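StiE protein (Stigmatella aurantiaca, PDB 6ECX) acts in a modular polyketide synthase, the part described here being its O-methyltransferase domain, which binds the methyl donor S-adenosylmethionine. Local coordinates at residues L115-T119 against D151-Y157; A231-E237 against L312-F318. All coordinates share one frame; numbering follows the deposited sequence. Where two conformers were deposited one is given.

Contact 1. Residues L115-T119 against D151-Y157. With SAM (S-adenosylmethionine), chain B; GOL (glycerol), chain E.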
loop_
_atom_site.group_PDB
_atom_site.type_symbol
_atom_site.label_atom_id
_atom_site.label_comp_id
_atom_site.label_asym_id
_atom_site.label_seq_id
_atom_site.Cartn_x
_atom_site.Cartn_y
_atom_site.Cartn_z
ATOM N N LEU A 115 -12.083 -0.801 -13.721
ATOM C CA LEU A 115 -10.831 -0.613 -12.988
ATOM C C LEU A 115 -9.644 -0.705 -13.934
ATOM O O LEU A 115 -9.604 -1.576 -14.805
ATOM C CB LEU A 115 -10.678 -1.655 -11.863
ATOM C CG LEU A 115 -11.911 -1.910 -10.969
ATOM C CD1 LEU A 115 -12.809 -3.035 -11.522
ATOM C CD2 LEU A 115 -11.464 -2.249 -9.581
ATOM N N ASP A 116 -8.693 0.216 -13.782
ATOM C CA ASP A 116 -7.450 0.194 -14.547
ATOM C C ASP A 116 -6.271 0.048 -13.600
ATOM O O ASP A 116 -6.288 0.572 -12.484
ATOM C CB ASP A 116 -7.286 1.478 -15.377
ATOM C CG ASP A 116 -8.379 1.621 -16.436
ATOM O OD1 ASP A 116 -8.729 0.581 -17.022
ATOM O OD2 ASP A 116 -8.903 2.744 -16.659
ATOM N N GLY A 117 -5.242 -0.658 -14.040
ATOM C CA GLY A 117 -4.024 -0.794 -13.253
ATOM C C GLY A 117 -2.803 -0.426 -14.066
ATOM O O GLY A 117 -2.731 -0.719 -15.264
ATOM N N TYR A 118 -1.847 0.241 -13.412
ATOM C CA TYR A 118 -0.520 0.491 -13.972
ATOM C C TYR A 118 0.518 -0.253 -13.145
ATOM O O TYR A 118 0.460 -0.248 -11.910
ATOM C CB TYR A 118 -0.136 1.981 -13.951
ATOM C CG TYR A 118 -0.622 2.872 -15.075
ATOM C CD1 TYR A 118 -1.553 2.433 -15.995
ATOM C CD2 TYR A 118 -0.150 4.187 -15.189
ATOM C CE1 TYR A 118 -1.987 3.257 -17.005
ATOM C CE2 TYR A 118 -0.586 5.020 -16.205
ATOM C CZ TYR A 118 -1.507 4.536 -17.116
ATOM O OH TYR A 118 -1.958 5.334 -18.147
ATOM N N THR A 119 1.470 -0.885 -13.822
ATOM C CA THR A 119 2.678 -1.377 -13.177
ATOM C C THR A 119 3.838 -1.181 -14.141
ATOM O O THR A 119 3.664 -1.249 -15.358
ATOM C CB THR A 119 2.558 -2.860 -12.781
ATOM O OG1 THR A 119 3.798 -3.320 -12.219
ATOM C CG2 THR A 119 2.215 -3.709 -13.994
ATOM N N ASP A 151 3.331 8.628 -17.180
ATOM C CA ASP A 151 2.241 8.320 -18.104
ATOM C C ASP A 151 0.917 8.716 -17.466
ATOM O O ASP A 151 0.575 8.221 -16.384
ATOM C CB ASP A 151 2.210 6.831 -18.438
ATOM C CG ASP A 151 3.419 6.384 -19.230
ATOM O OD1 ASP A 151 3.734 7.024 -20.260
ATOM O OD2 ASP A 151 4.064 5.393 -18.814
ATOM N N ASP A 152 0.160 9.572 -18.150
ATOM C CA ASP A 152 -1.163 9.937 -17.659
ATOM C C ASP A 152 -2.016 8.695 -17.443
ATOM O O ASP A 152 -1.991 7.756 -18.245
ATOM C CB ASP A 152 -1.858 10.879 -18.639
ATOM C CG ASP A 152 -1.452 12.322 -18.438
ATOM O OD1 ASP A 152 -0.573 12.575 -17.587
ATOM O OD2 ASP A 152 -2.016 13.202 -19.120
ATOM N N PHE A 153 -2.749 8.682 -16.333
ATOM C CA PHE A 153 -3.756 7.657 -16.137
ATOM C C PHE A 153 -4.783 7.740 -17.270
ATOM O O PHE A 153 -5.003 8.815 -17.839
ATOM C CB PHE A 153 -4.417 7.831 -14.772
ATOM C CG PHE A 153 -3.456 7.709 -13.622
ATOM C CD1 PHE A 153 -2.519 6.680 -13.589
ATOM C CD2 PHE A 153 -3.472 8.637 -12.576
ATOM C CE1 PHE A 153 -1.621 6.564 -12.522
ATOM C CE2 PHE A 153 -2.583 8.528 -11.519
ATOM C CZ PHE A 153 -1.657 7.483 -11.486
ATOM N N PRO A 154 -5.383 6.613 -17.663
ATOM C CA PRO A 154 -6.174 6.562 -18.900
ATOM C C PRO A 154 -7.670 6.760 -18.682
ATOM O O PRO A 154 -8.496 5.982 -19.172
ATOM C CB PRO A 154 -5.868 5.162 -19.433
ATOM C CG PRO A 154 -5.703 4.339 -18.199
ATOM C CD PRO A 154 -5.117 5.258 -17.136
ATOM N N GLY A 155 -8.034 7.799 -17.942
ATOM C CA GLY A 155 -9.431 8.050 -17.670
ATOM C C GLY A 155 -9.600 8.986 -16.488
ATOM O O GLY A 155 -8.635 9.563 -15.977
ATOM N N MET A 156 -10.850 9.093 -16.051
ATOM C CA MET A 156 -11.239 9.942 -14.933
ATOM C C MET A 156 -11.873 9.045 -13.876
ATOM O O MET A 156 -12.846 8.338 -14.165
ATOM C CB MET A 156 -12.204 11.034 -15.408
ATOM C CG MET A 156 -12.591 12.043 -14.350
ATOM S SD MET A 156 -11.179 12.969 -13.706
ATOM C CE MET A 156 -10.679 13.888 -15.158
ATOM N N TYR A 157 -11.320 9.063 -12.661
ATOM C CA TYR A 157 -11.609 8.044 -11.661
ATOM C C TYR A 157 -12.336 8.619 -10.453
ATOM O O TYR A 157 -12.277 9.817 -10.167
ATOM C CB TYR A 157 -10.301 7.355 -11.228
ATOM C CG TYR A 157 -9.642 6.713 -12.425
ATOM C CD1 TYR A 157 -10.062 5.465 -12.881
ATOM C CD2 TYR A 157 -8.675 7.390 -13.156
ATOM C CE1 TYR A 157 -9.510 4.884 -14.034
ATOM C CE2 TYR A 157 -8.108 6.816 -14.300
ATOM C CZ TYR A 157 -8.519 5.560 -14.716
ATOM O OH TYR A 157 -7.957 5.003 -15.835
HETATM N N SAM B . -0.248 -2.640 -4.648
HETATM C CA SAM B . 0.161 -4.021 -4.875
HETATM C C SAM B . -0.162 -4.888 -3.666
HETATM O O SAM B . -0.465 -4.346 -2.607
HETATM O OXT SAM B . -0.137 -6.122 -3.710
HETATM C CB SAM B . 1.645 -4.081 -5.189
HETATM C CG SAM B . 2.535 -3.344 -4.196
HETATM S SD SAM B . 4.280 -3.666 -4.564
HETATM C CE SAM B . 5.004 -3.560 -2.906
HETATM C "C5'" SAM B . 4.789 -2.158 -5.428
HETATM C "C4'" SAM B . 4.187 -2.049 -6.831
HETATM O "O4'" SAM B . 4.340 -0.751 -7.386
HETATM C "C3'" SAM B . 4.775 -3.002 -7.867
HETATM O "O3'" SAM B . 3.668 -3.560 -8.553
HETATM C "C2'" SAM B . 5.546 -2.107 -8.829
HETATM O "O2'" SAM B . 5.582 -2.577 -10.162
HETATM C "C1'" SAM B . 4.719 -0.832 -8.747
HETATM N N9 SAM B . 5.405 0.412 -9.147
HETATM C C8 SAM B . 6.569 0.910 -8.614
HETATM N N7 SAM B . 6.849 2.092 -9.221
HETATM C C5 SAM B . 5.891 2.355 -10.139
HETATM C C6 SAM B . 5.692 3.402 -11.020
HETATM N N6 SAM B . 6.550 4.420 -11.081
HETATM N N1 SAM B . 4.585 3.401 -11.855
HETATM C C2 SAM B . 3.679 2.368 -11.805
HETATM N N3 SAM B . 3.886 1.331 -10.919
HETATM C C4 SAM B . 4.971 1.311 -10.101
HETATM C C1 GOL E . -12.590 6.179 -16.563
HETATM O O1 GOL E . -12.974 7.160 -17.482
HETATM C C2 GOL E . -12.767 4.788 -17.220
HETATM O O2 GOL E . -12.086 4.700 -18.427
HETATM C C3 GOL E . -12.243 3.769 -16.147
HETATM O O3 GOL E . -11.618 2.715 -16.821
#

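Contact 2. Residues A231-E237 against L312-F318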
loop_
_atom_site.group_PDB
_atom_site.type_symbol
_atom_site.label_atom_id
_atom_site.label_comp_id
_atom_site.label_asym_id
_atom_site.label_seq_id
_atom_site.Cartn_x
_atom_site.Cartn_y
_atom_site.Cartn_z
ATOM N N ALA A 231 -6.451 8.941 9.064
ATOM C CA ALA A 231 -5.317 8.041 8.906
ATOM C C ALA A 231 -5.265 7.105 10.104
ATOM O O ALA A 231 -5.441 7.547 11.243
ATOM C CB ALA A 231 -4.015 8.838 8.776
ATOM N N VAL A 232 -5.091 5.811 9.841
ATOM C CA VAL A 232 -4.952 4.796 10.880
ATOM C C VAL A 232 -3.504 4.303 10.895
ATOM O O VAL A 232 -2.940 3.959 9.847
ATOM C CB VAL A 232 -5.942 3.634 10.663
ATOM C CG1 VAL A 232 -5.677 2.504 11.664
ATOM C CG2 VAL A 232 -7.397 4.129 10.824
ATOM N N ASP A 233 -2.914 4.261 12.086
ATOM C CA ASP A 233 -1.538 3.835 12.286
ATOM C C ASP A 233 -1.562 2.360 12.679
ATOM O O ASP A 233 -1.995 2.009 13.783
ATOM C CB ASP A 233 -0.889 4.699 13.363
ATOM C CG ASP A 233 0.574 4.382 13.575
ATOM O OD1 ASP A 233 1.105 3.438 12.966
ATOM O OD2 ASP A 233 1.196 5.091 14.383
ATOM N N VAL A 234 -1.111 1.495 11.775
ATOM C CA VAL A 234 -1.050 0.067 12.051
ATOM C C VAL A 234 0.393 -0.399 12.267
ATOM O O VAL A 234 0.690 -1.587 12.113
ATOM C CB VAL A 234 -1.744 -0.748 10.947
ATOM C CG1 VAL A 234 -3.237 -0.402 10.864
ATOM C CG2 VAL A 234 -1.083 -0.494 9.594
ATOM N N SER A 235 1.291 0.527 12.626
ATOM C CA SER A 235 2.696 0.181 12.871
ATOM C C SER A 235 2.831 -0.986 13.840
ATOM O O SER A 235 3.637 -1.908 13.619
ATOM C CB SER A 235 3.453 1.393 13.426
ATOM O OG SER A 235 3.421 2.485 12.523
ATOM N N ASN A 236 2.054 -0.957 14.929
ATOM C CA ASN A 236 2.192 -1.974 15.971
ATOM C C ASN A 236 1.777 -3.348 15.460
ATOM O O ASN A 236 2.385 -4.365 15.822
ATOM C CB ASN A 236 1.358 -1.587 17.193
ATOM C CG ASN A 236 1.257 -2.717 18.210
ATOM O OD1 ASN A 236 2.185 -2.954 18.972
ATOM N ND2 ASN A 236 0.127 -3.422 18.215
ATOM N N GLU A 237 0.747 -3.390 14.612
ATOM C CA GLU A 237 0.203 -4.657 14.149
ATOM C C GLU A 237 0.992 -5.215 12.977
ATOM O O GLU A 237 1.069 -6.438 12.808
ATOM C CB GLU A 237 -1.266 -4.483 13.760
ATOM C CG GLU A 237 -2.174 -4.198 14.965
ATOM C CD GLU A 237 -1.995 -2.799 15.537
ATOM O OE1 GLU A 237 -1.652 -1.879 14.763
ATOM O OE2 GLU A 237 -2.198 -2.619 16.759
ATOM N N LEU A 312 -3.267 10.925 13.936
ATOM C CA LEU A 312 -3.350 9.549 13.462
ATOM C C LEU A 312 -4.045 8.689 14.507
ATOM O O LEU A 312 -3.802 8.829 15.711
ATOM C CB LEU A 312 -1.953 8.982 13.190
ATOM C CG LEU A 312 -0.980 9.775 12.325
ATOM C CD1 LEU A 312 0.256 8.952 12.074
ATOM C CD2 LEU A 312 -1.616 10.204 11.006
ATOM N N THR A 313 -4.922 7.807 14.052
ATOM C CA THR A 313 -5.622 6.923 14.980
ATOM C C THR A 313 -4.870 5.606 15.113
ATOM O O THR A 313 -4.668 4.922 14.105
ATOM C CB THR A 313 -7.037 6.654 14.504
ATOM O OG1 THR A 313 -7.703 7.899 14.282
ATOM C CG2 THR A 313 -7.790 5.849 15.556
ATOM N N PRO A 314 -4.438 5.218 16.305
ATOM C CA PRO A 314 -3.875 3.875 16.465
ATOM C C PRO A 314 -4.923 2.814 16.161
ATOM O O PRO A 314 -6.074 2.908 16.593
ATOM C CB PRO A 314 -3.447 3.842 17.939
ATOM C CG PRO A 314 -3.448 5.262 18.376
ATOM C CD PRO A 314 -4.508 5.935 17.590
ATOM N N TYR A 315 -4.506 1.793 15.405
ATOM C CA TYR A 315 -5.360 0.637 15.140
ATOM C C TYR A 315 -6.012 0.088 16.406
ATOM O O TYR A 315 -7.166 -0.355 16.374
ATOM C CB TYR A 315 -4.551 -0.476 14.481
ATOM C CG TYR A 315 -5.362 -1.727 14.247
ATOM C CD1 TYR A 315 -6.090 -1.882 13.075
ATOM C CD2 TYR A 315 -5.406 -2.752 15.197
ATOM C CE1 TYR A 315 -6.833 -3.019 12.840
ATOM C CE2 TYR A 315 -6.156 -3.899 14.972
ATOM C CZ TYR A 315 -6.868 -4.020 13.785
ATOM O OH TYR A 315 -7.614 -5.138 13.525
ATOM N N ALA A 316 -5.273 0.058 17.519
ATOM C CA ALA A 316 -5.837 -0.461 18.761
ATOM C C ALA A 316 -7.023 0.367 19.240
ATOM O O ALA A 316 -7.825 -0.123 20.041
ATOM C CB ALA A 316 -4.763 -0.535 19.855
ATOM N N GLU A 317 -7.166 1.599 18.759
ATOM C CA GLU A 317 -8.303 2.436 19.116
ATOM C C GLU A 317 -9.354 2.480 18.017
ATOM O O GLU A 317 -10.282 3.291 18.085
ATOM C CB GLU A 317 -7.825 3.851 19.460
ATOM C CG GLU A 317 -7.030 3.927 20.765
ATOM C CD GLU A 317 -6.469 5.316 21.045
ATOM O OE1 GLU A 317 -6.783 6.260 20.285
ATOM O OE2 GLU A 317 -5.703 5.454 22.025
ATOM N N PHE A 318 -9.232 1.621 17.016
ATOM C CA PHE A 318 -10.083 1.651 15.838
ATOM C C PHE A 318 -11.195 0.617 15.946
ATOM O O PHE A 318 -10.971 -0.513 16.397
ATOM C CB PHE A 318 -9.249 1.386 14.593
ATOM C CG PHE A 318 -10.062 1.158 13.359
ATOM C CD1 PHE A 318 -10.646 2.224 12.691
ATOM C CD2 PHE A 318 -10.220 -0.125 12.849
ATOM C CE1 PHE A 318 -11.385 2.018 11.544
ATOM C CE2 PHE A 318 -10.951 -0.343 11.698
ATOM C CZ PHE A 318 -11.534 0.732 11.041
HETATM O O HOH W 1 -2.233 -0.098 17.496
#

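Contact 1. Residues L115-T119 against D151-Y157
Asp116 and Tyr118, on strand 114-119 of the Rossmann-like methyltransferase sheet, face segment 151-157, a loop ending at the first residue of strand 157-163; Pro154 CA lies 7.8 Å from Asp116 CA, too far for strand pairing. The ring of Tyr118 leaves the strand with CG anti to the carbonyl carbon (chi1 -83°); Tyr118 OH donates to Asp152 O at 2.4 Å, an exact length that is doubtful, and is also hydrogen-bonded to Arg146 NE. Asp151 O lies in plane at the same ring's edge, 3.4 Å from Tyr118 CE2. Pro154, centre of an inverse gamma turn, brings CD from the opposite direction to 3.3 Å from Tyr118 OH. Phe153 meets Tyr118 obliquely, the ring planes 54° apart, and also touches Ile179 of helix 172-181. Thr119, next in sequence, lines the S-adenosylmethionine pocket, and Asp151 is tied to the cofactor-binding Asp147. In the buried carboxylate of Asp116, OD1 forms a salt bridge with Arg142, while OD2 takes a hydrogen bond from a glycerol probably from the crystallisation liquor. Asp116 OD2 also lies in plane at the Tyr157 ring edge, the carboxylate turned 89° to the ring, and offers its anti lone pair to Tyr157 OH at 2.6 Å.

Contact 2. Residues A231-E237 against L312-F318
Three backbone hydrogen bonds join strand 226-233, through Ala231-Asp233, to the short strand 313-314 in parallel. Thr313 N gives a nearly straight bond to Ala231 O (2.9 Å, 177° at the hydrogen), Asp233 N returns one to Thr313 O (2.8 Å), and Tyr315 N reaches Asp233 O. Val232 CA adds a CA-H...O contact to Thr313 O. Apolar contacts flank this pairing: Ala231 CB meets Leu312 CD2 at 3.5 Å, while Val232 directs CG2 obliquely at the Phe318 ring and rests CG1 against the Tyr315 backbone and CB. Val79 of helix 64-80 packs against Val232, Tyr315 and Phe318. Tyr315 carries CG opposite the backbone N (chi1 177°), which sets its ring beside Val234 CG1 and the bent chain of Glu237, whose CD lies 3.4 Å from Tyr315 CD2; Tyr315 OH is hydrogen-bonded to Glu75 OE2. Among polar links, a water bridges Glu237 OE2 and Ala316 N, and Asn236 ND2 donates a hydrogen bond to that same OE2 from above the carboxylate plane. Asp233 OD1 accepts from both Ser235 OG (2.5 Å) and Ser235 N, forming an Asx turn where helix 235-242 begins. The strand part is a parallel pairing in which 313-314 forms the edge of the mixed methyltransferase sheet.

From the N terminus, the chain first lays down strand 114-119, then passes through helix 122-134 and strand 141-145 before segment 151-157, which leads into strand 157-163, returns to close contact 1. Contact 2 opens later, where strand 226-233 runs into helix 235-242, and closes near the C terminus after a longer, mainly helical excursion that includes strand 283-292. The two are therefore in series, neither nested nor crossed. Both reach the same mixed sheet, on opposite sides of the chain's centre, with their own centres about 30 Å apart. Contact 1 ties a strand beside the cofactor to a connecting loop; contact 2 adds the terminal segment to the far edge.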